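PDB 6HDX: 2-hydroxyisobutyryl-CoA synthetase from Aquincola tertiaricarbonis, which belongs to the ANL superfamily of AMP-binding enzymes, pairing a large AMP-binding region with a smaller C-terminal domain. Local coordinates for residues S250-A255 with F465-V470; S342-L347 with F367-D372. All coordinates share one frame; numbering follows the deposited sequence.

Interaction 1: residues S250-A255 with F465-V470; sequences SGEPGA and FKARRV. With 8LH ([[(2~{R},3~{S},4~{R},5~{R})-5-(6-aminopurin-9-yl)-3,4-bis(oxidanyl)oxolan-2-yl]methoxy-oxidanyl-phosphoryl] (2~{R})-2-methyl-3-oxidanyl-propanoate), chain B; HIU ((2R)-3-hydroxy-2-methylpropanoic acid), chain C.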
# COMPACT_ATOMS: atom_id res chain seq x y z
N SER A 250 4.73 -13.99 -7.31
CA SER A 250 3.72 -14.85 -6.68
C SER A 250 2.32 -14.36 -7.10
O SER A 250 2.19 -13.26 -7.67
CB SER A 250 3.88 -14.86 -5.16
OG SER A 250 3.35 -13.70 -4.54
N GLY A 251 1.30 -15.18 -6.83
CA GLY A 251 -0.09 -14.81 -7.04
C GLY A 251 -0.82 -15.59 -8.09
O GLY A 251 -2.04 -15.64 -8.07
N GLU A 252 -0.08 -16.18 -9.05
CA GLU A 252 -0.63 -16.91 -10.18
C GLU A 252 0.51 -17.65 -10.88
O GLU A 252 1.68 -17.29 -10.68
CB GLU A 252 -1.27 -15.92 -11.19
CG GLU A 252 -0.36 -14.77 -11.61
CD GLU A 252 -0.82 -13.91 -12.76
OE1 GLU A 252 -2.01 -13.99 -13.13
OE2 GLU A 252 0.01 -13.15 -13.30
N PRO A 253 0.20 -18.62 -11.79
CA PRO A 253 1.28 -19.27 -12.56
C PRO A 253 1.92 -18.26 -13.52
O PRO A 253 1.33 -17.20 -13.80
CB PRO A 253 0.55 -20.39 -13.31
CG PRO A 253 -0.79 -20.52 -12.66
CD PRO A 253 -1.12 -19.15 -12.19
N GLY A 254 3.12 -18.58 -14.00
CA GLY A 254 3.83 -17.72 -14.94
C GLY A 254 5.32 -17.82 -14.79
O GLY A 254 6.01 -18.04 -15.78
N ALA A 255 5.83 -17.70 -13.55
CA ALA A 255 7.26 -17.73 -13.23
C ALA A 255 7.92 -19.09 -13.48
O ALA A 255 9.13 -19.16 -13.63
CB ALA A 255 7.51 -17.22 -11.82
N PHE A 465 -2.22 -7.00 -11.45
CA PHE A 465 -2.62 -8.02 -10.48
C PHE A 465 -2.64 -9.39 -11.16
O PHE A 465 -1.74 -9.67 -11.94
CB PHE A 465 -3.96 -7.66 -9.78
CG PHE A 465 -4.25 -8.43 -8.51
CD1 PHE A 465 -3.29 -8.54 -7.50
CD2 PHE A 465 -5.50 -9.02 -8.30
CE1 PHE A 465 -3.57 -9.22 -6.32
CE2 PHE A 465 -5.75 -9.76 -7.14
CZ PHE A 465 -4.80 -9.83 -6.15
N LYS A 466 -3.62 -10.23 -10.87
CA LYS A 466 -3.78 -11.58 -11.42
C LYS A 466 -4.58 -11.56 -12.72
O LYS A 466 -5.67 -10.99 -12.78
CB LYS A 466 -4.49 -12.49 -10.39
CG LYS A 466 -3.78 -12.59 -9.04
CD LYS A 466 -4.56 -13.48 -8.09
CE LYS A 466 -3.99 -13.41 -6.69
NZ LYS A 466 -3.98 -14.75 -6.05
N ALA A 467 -4.06 -12.20 -13.76
CA ALA A 467 -4.76 -12.29 -15.05
C ALA A 467 -5.99 -13.21 -14.95
O ALA A 467 -5.92 -14.29 -14.35
CB ALA A 467 -3.81 -12.79 -16.13
N ARG A 468 -7.13 -12.77 -15.51
CA ARG A 468 -8.34 -13.58 -15.57
C ARG A 468 -8.62 -13.81 -17.07
O ARG A 468 -9.37 -13.05 -17.70
CB ARG A 468 -9.53 -12.91 -14.82
CG ARG A 468 -9.20 -12.29 -13.45
CD ARG A 468 -8.83 -13.29 -12.36
NE ARG A 468 -8.83 -12.65 -11.04
CZ ARG A 468 -8.36 -13.20 -9.93
NH1 ARG A 468 -7.82 -14.41 -9.95
NH2 ARG A 468 -8.42 -12.53 -8.78
N ARG A 469 -7.96 -14.81 -17.64
CA ARG A 469 -8.07 -15.05 -19.09
C ARG A 469 -9.26 -15.92 -19.49
O ARG A 469 -9.63 -15.92 -20.66
CB ARG A 469 -6.75 -15.59 -19.66
CG ARG A 469 -5.63 -14.55 -19.49
CD ARG A 469 -4.42 -14.79 -20.38
NE ARG A 469 -3.40 -13.78 -20.07
CZ ARG A 469 -2.42 -13.94 -19.19
NH1 ARG A 469 -2.26 -15.11 -18.57
NH2 ARG A 469 -1.58 -12.95 -18.93
N VAL A 470 -9.90 -16.60 -18.52
CA VAL A 470 -11.05 -17.44 -18.85
C VAL A 470 -12.35 -16.65 -18.69
O VAL A 470 -12.59 -16.02 -17.66
CB VAL A 470 -11.04 -18.79 -18.10
CG1 VAL A 470 -12.27 -19.62 -18.43
CG2 VAL A 470 -9.77 -19.57 -18.43
C1 8LH B . 0.03 -19.45 -7.62
C2 8LH B . 1.25 -19.03 -7.25
C3 8LH B . 2.33 -19.47 -7.94
C4 8LH B . -0.22 -18.08 -5.96
N1 8LH B . 2.22 -20.37 -8.93
N2 8LH B . -0.14 -20.28 -8.66
O1 8LH B . 0.82 -14.11 -3.59
C5 8LH B . 0.84 -15.21 -2.70
C6 8LH B . -0.46 -15.16 -1.88
C7 8LH B . -0.56 -13.88 -1.03
C8 8LH B . -1.70 -15.32 -2.79
O2 8LH B . -1.66 -15.08 -4.00
O3 8LH B . -2.81 -15.76 -2.14
P1 8LH B . -4.25 -15.77 -2.80
O4 8LH B . -4.39 -14.30 -3.32
O5 8LH B . -5.31 -16.23 -1.90
O6 8LH B . -4.16 -16.79 -4.03
C9 8LH B . -3.67 -18.11 -3.81
C10 8LH B . -3.81 -18.87 -5.10
O7 8LH B . -3.11 -18.14 -6.14
C11 8LH B . -3.10 -20.16 -4.97
O8 8LH B . -3.96 -21.15 -4.36
C12 8LH B . -2.80 -20.47 -6.46
O9 8LH B . -4.01 -20.92 -7.20
C13 8LH B . -2.37 -19.10 -6.95
N3 8LH B . -0.88 -18.86 -6.82
N4 8LH B . 1.08 -18.18 -6.22
C14 8LH B . 0.95 -20.79 -9.34
N5 8LH B . 3.54 -19.02 -7.61
O1 HIU C . 0.88 -16.89 -2.78
C1 HIU C . -0.04 -15.90 -2.84
O2 HIU C . -0.80 -15.75 -3.80
C2 HIU C . 0.04 -14.87 -1.68
C3 HIU C . -1.24 -14.06 -1.42
C4 HIU C . 1.12 -13.90 -2.06
O3 HIU C . 0.98 -13.55 -3.43
O HOH W 1 -4.24 -15.74 -12.63
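Gly251 and Glu252 meet Lys466 and Ala467 across this contact, with 8LH lying against the same loop. 8LH and HIU overlap and can only be alternative occupants. Just ahead, the hydroxyl of Ser250 faces the overlapping 8LH O1 and HIU O3 and is hydrogen-bonded to Tyr219. Gly251 offers its carbonyl: Lys466 NZ sits 2.9 Å from Gly251 O, in the carbonyl plane and on a lone pair. The same Lys466 NZ donates to 8LH O4, on the phosphate, at 2.8 Å and to 8LH O2, on the acyl group, at 3.1 Å, so when 8LH is bound the ammonium has acceptors on both protein and ligand. The lysine chain is extended and bends only at chi4 (-140°), while Lys466 CG lies over the centre of the Phe465 ring, 3.9 Å above the plane. Glu252 OE1 accepts Ala467 N at 2.8 Å with an N-H...O angle of 154°, met on the syn side but 30° out of the carboxylate plane. A water bridges the same OE1 to Ala467 O, while OE2 is held by Ser223. Pro253 rests its CG 3.8 Å from 8LH C14 on the purine. The placement of Lys466 is consistent with the one of the two C-terminal domain orientations of ANL enzymes that brings a lysine to the phosphate. In the fold, 250-255 links strand 246-249 to helix 258-268, whereas the loop 465-470 leads into strand 470-471; helix 222-234 flanks both through Ser223, and Arg469 pairs with Glu399 of strand 399-403.

Interaction 2: residues S342-L347 with F367-D372; sequences SGDLTL and FGRIDD. With 8LH ([[(2~{R},3~{S},4~{R},5~{R})-5-(6-aminopurin-9-yl)-3,4-bis(oxidanyl)oxolan-2-yl]methoxy-oxidanyl-phosphoryl] (2~{R})-2-methyl-3-oxidanyl-propanoate), chain B.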
# COMPACT_ATOMS: atom_id res chain seq x y z
N SER A 342 -5.21 -26.54 -0.58
CA SER A 342 -5.04 -25.44 -1.53
C SER A 342 -6.03 -25.50 -2.67
O SER A 342 -6.45 -24.45 -3.15
CB SER A 342 -3.62 -25.41 -2.08
OG SER A 342 -3.41 -26.50 -2.96
N GLY A 343 -6.35 -26.71 -3.14
CA GLY A 343 -7.21 -26.95 -4.29
C GLY A 343 -6.46 -26.71 -5.60
O GLY A 343 -7.09 -26.61 -6.66
N ASP A 344 -5.11 -26.63 -5.54
CA ASP A 344 -4.25 -26.39 -6.70
C ASP A 344 -3.68 -27.68 -7.20
O ASP A 344 -3.75 -28.68 -6.49
CB ASP A 344 -3.10 -25.43 -6.34
CG ASP A 344 -3.58 -24.06 -5.93
OD1 ASP A 344 -4.33 -23.45 -6.70
OD2 ASP A 344 -3.17 -23.57 -4.84
N LEU A 345 -3.07 -27.66 -8.40
CA LEU A 345 -2.41 -28.84 -8.93
C LEU A 345 -0.93 -28.55 -9.10
O LEU A 345 -0.55 -27.45 -9.49
CB LEU A 345 -3.04 -29.34 -10.24
CG LEU A 345 -2.64 -30.76 -10.64
CD1 LEU A 345 -3.32 -31.80 -9.77
CD2 LEU A 345 -2.88 -31.02 -12.12
N THR A 346 -0.09 -29.55 -8.78
CA THR A 346 1.36 -29.52 -8.91
C THR A 346 1.90 -30.95 -9.06
O THR A 346 1.16 -31.93 -8.96
CB THR A 346 2.02 -28.76 -7.72
OG1 THR A 346 3.37 -28.46 -8.05
CG2 THR A 346 2.02 -29.56 -6.42
N LEU A 347 3.21 -31.05 -9.28
CA LEU A 347 4.02 -32.25 -9.32
C LEU A 347 5.20 -31.96 -8.38
O LEU A 347 5.80 -30.88 -8.45
CB LEU A 347 4.56 -32.52 -10.74
CG LEU A 347 5.16 -33.93 -10.96
CD1 LEU A 347 4.84 -34.44 -12.33
CD2 LEU A 347 6.66 -33.94 -10.76
N PHE A 367 0.54 -25.57 -11.47
CA PHE A 367 -0.15 -25.51 -12.76
C PHE A 367 -1.35 -24.58 -12.76
O PHE A 367 -1.62 -23.92 -13.75
CB PHE A 367 -0.52 -26.92 -13.25
CG PHE A 367 0.62 -27.92 -13.21
CD1 PHE A 367 1.88 -27.60 -13.71
CD2 PHE A 367 0.44 -29.18 -12.65
CE1 PHE A 367 2.93 -28.52 -13.65
CE2 PHE A 367 1.50 -30.10 -12.59
CZ PHE A 367 2.73 -29.76 -13.09
N GLY A 368 -2.05 -24.53 -11.63
CA GLY A 368 -3.24 -23.71 -11.47
C GLY A 368 -4.19 -24.29 -10.45
O GLY A 368 -3.88 -25.29 -9.80
N ARG A 369 -5.36 -23.67 -10.32
CA ARG A 369 -6.42 -24.12 -9.42
C ARG A 369 -7.23 -25.21 -10.16
O ARG A 369 -7.57 -25.02 -11.33
CB ARG A 369 -7.30 -22.92 -9.02
CG ARG A 369 -8.03 -23.10 -7.71
CD ARG A 369 -8.68 -21.83 -7.20
NE ARG A 369 -7.81 -21.04 -6.31
CZ ARG A 369 -7.50 -21.38 -5.06
NH1 ARG A 369 -7.94 -22.52 -4.54
NH2 ARG A 369 -6.72 -20.59 -4.33
N ILE A 370 -7.44 -26.38 -9.52
CA ILE A 370 -8.18 -27.53 -10.08
C ILE A 370 -9.55 -27.08 -10.66
O ILE A 370 -9.92 -27.53 -11.74
CB ILE A 370 -8.29 -28.72 -9.08
CG1 ILE A 370 -6.88 -29.31 -8.76
CG2 ILE A 370 -9.27 -29.83 -9.56
CD1 ILE A 370 -6.81 -30.35 -7.60
N ASP A 371 -10.25 -26.15 -9.97
CA ASP A 371 -11.55 -25.60 -10.39
C ASP A 371 -11.48 -24.80 -11.70
O ASP A 371 -12.50 -24.68 -12.38
CB ASP A 371 -12.16 -24.73 -9.28
CG ASP A 371 -12.84 -25.50 -8.17
OD1 ASP A 371 -13.32 -26.62 -8.44
OD2 ASP A 371 -12.91 -24.98 -7.05
N ASP A 372 -10.31 -24.21 -12.01
CA ASP A 372 -10.11 -23.41 -13.22
C ASP A 372 -10.02 -24.29 -14.47
O ASP A 372 -10.26 -23.80 -15.58
CB ASP A 372 -8.86 -22.52 -13.12
CG ASP A 372 -8.94 -21.39 -12.11
OD1 ASP A 372 -10.06 -21.09 -11.63
OD2 ASP A 372 -7.88 -20.78 -11.82
C1 8LH B . 0.03 -19.45 -7.62
C2 8LH B . 1.25 -19.03 -7.25
C3 8LH B . 2.33 -19.47 -7.94
C4 8LH B . -0.22 -18.08 -5.96
N1 8LH B . 2.22 -20.37 -8.93
N2 8LH B . -0.14 -20.28 -8.66
O1 8LH B . 0.82 -14.11 -3.59
C5 8LH B . 0.84 -15.21 -2.70
C6 8LH B . -0.46 -15.16 -1.88
C7 8LH B . -0.56 -13.88 -1.03
C8 8LH B . -1.70 -15.32 -2.79
O2 8LH B . -1.66 -15.08 -4.00
O3 8LH B . -2.81 -15.76 -2.14
P1 8LH B . -4.25 -15.77 -2.80
O4 8LH B . -4.39 -14.30 -3.32
O5 8LH B . -5.31 -16.23 -1.90
O6 8LH B . -4.16 -16.79 -4.03
C9 8LH B . -3.67 -18.11 -3.81
C10 8LH B . -3.81 -18.87 -5.10
O7 8LH B . -3.11 -18.14 -6.14
C11 8LH B . -3.10 -20.16 -4.97
O8 8LH B . -3.96 -21.15 -4.36
C12 8LH B . -2.80 -20.47 -6.46
O9 8LH B . -4.01 -20.92 -7.20
C13 8LH B . -2.37 -19.10 -6.95
N3 8LH B . -0.88 -18.86 -6.82
N4 8LH B . 1.08 -18.18 -6.22
C14 8LH B . 0.95 -20.79 -9.34
N5 8LH B . 3.54 -19.02 -7.61
O HOH W 2 -9.71 -25.86 -7.01
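Leu345 is bonded through both its backbone polar groups: Leu345 N donates to Gly368 O at 2.9 Å, and Leu345 O accepts Phe367 N, also at 2.9 Å. Ile370 N extends the pairing to Gly343 O with an N-H...O angle of 158°, and a water links that oxygen to Asp371 N. The axes of 344-347 and the weakly bonded 367-369 run at 157°, close to antiparallel. Asp344 takes both ribose hydroxyls: 8LH O9 lies 2.6 Å from Asp344 OD1 and 8LH O8 2.6 Å from Asp344 OD2. With its chain bent at chi3 (-91°), Arg369 brings one guanidinium face under Asp344 OD1, a charge-only approach in which no N-H points at the oxygen; its NH1 makes a weak bond to Ser342 O, which Lys97 also binds. Arg369 NH2 comes within 2.8 Å of 8LH O8. Farther out, Leu345 CD2 meets Phe367 CD2 at 3.8 Å, the two side chains crossing at a slant, while Leu347 CB approaches Phe367 CZ and Ile370 CG1 lies against Leu345 CB. Two-pronged binding of a ribose diol by one aspartate is a hallmark of ANL nucleotide sites; here the nearby guanidinium probably offsets the carboxylate's charge.

The centres of the two interactions lie 13 Å apart, and both reach the same 8LH molecule: interaction 1 at its phosphate, acyl group and purine, interaction 2 at its ribose. They also touch directly, Pro253 CG packing 3.7 Å from Phe367 O. Along the chain, interaction 2 is nested within the loop that interaction 1 closes. Interaction 2 joins neighbouring strands 340-347 and 366-369 of the antiparallel sheet, whereas interaction 1 brings the loop after parallel-sheet strand 246-249 against a loop of the C-terminal domain. The nucleotide is thus enclosed by pieces far apart in sequence, consistent with a C-terminal domain turned toward the site.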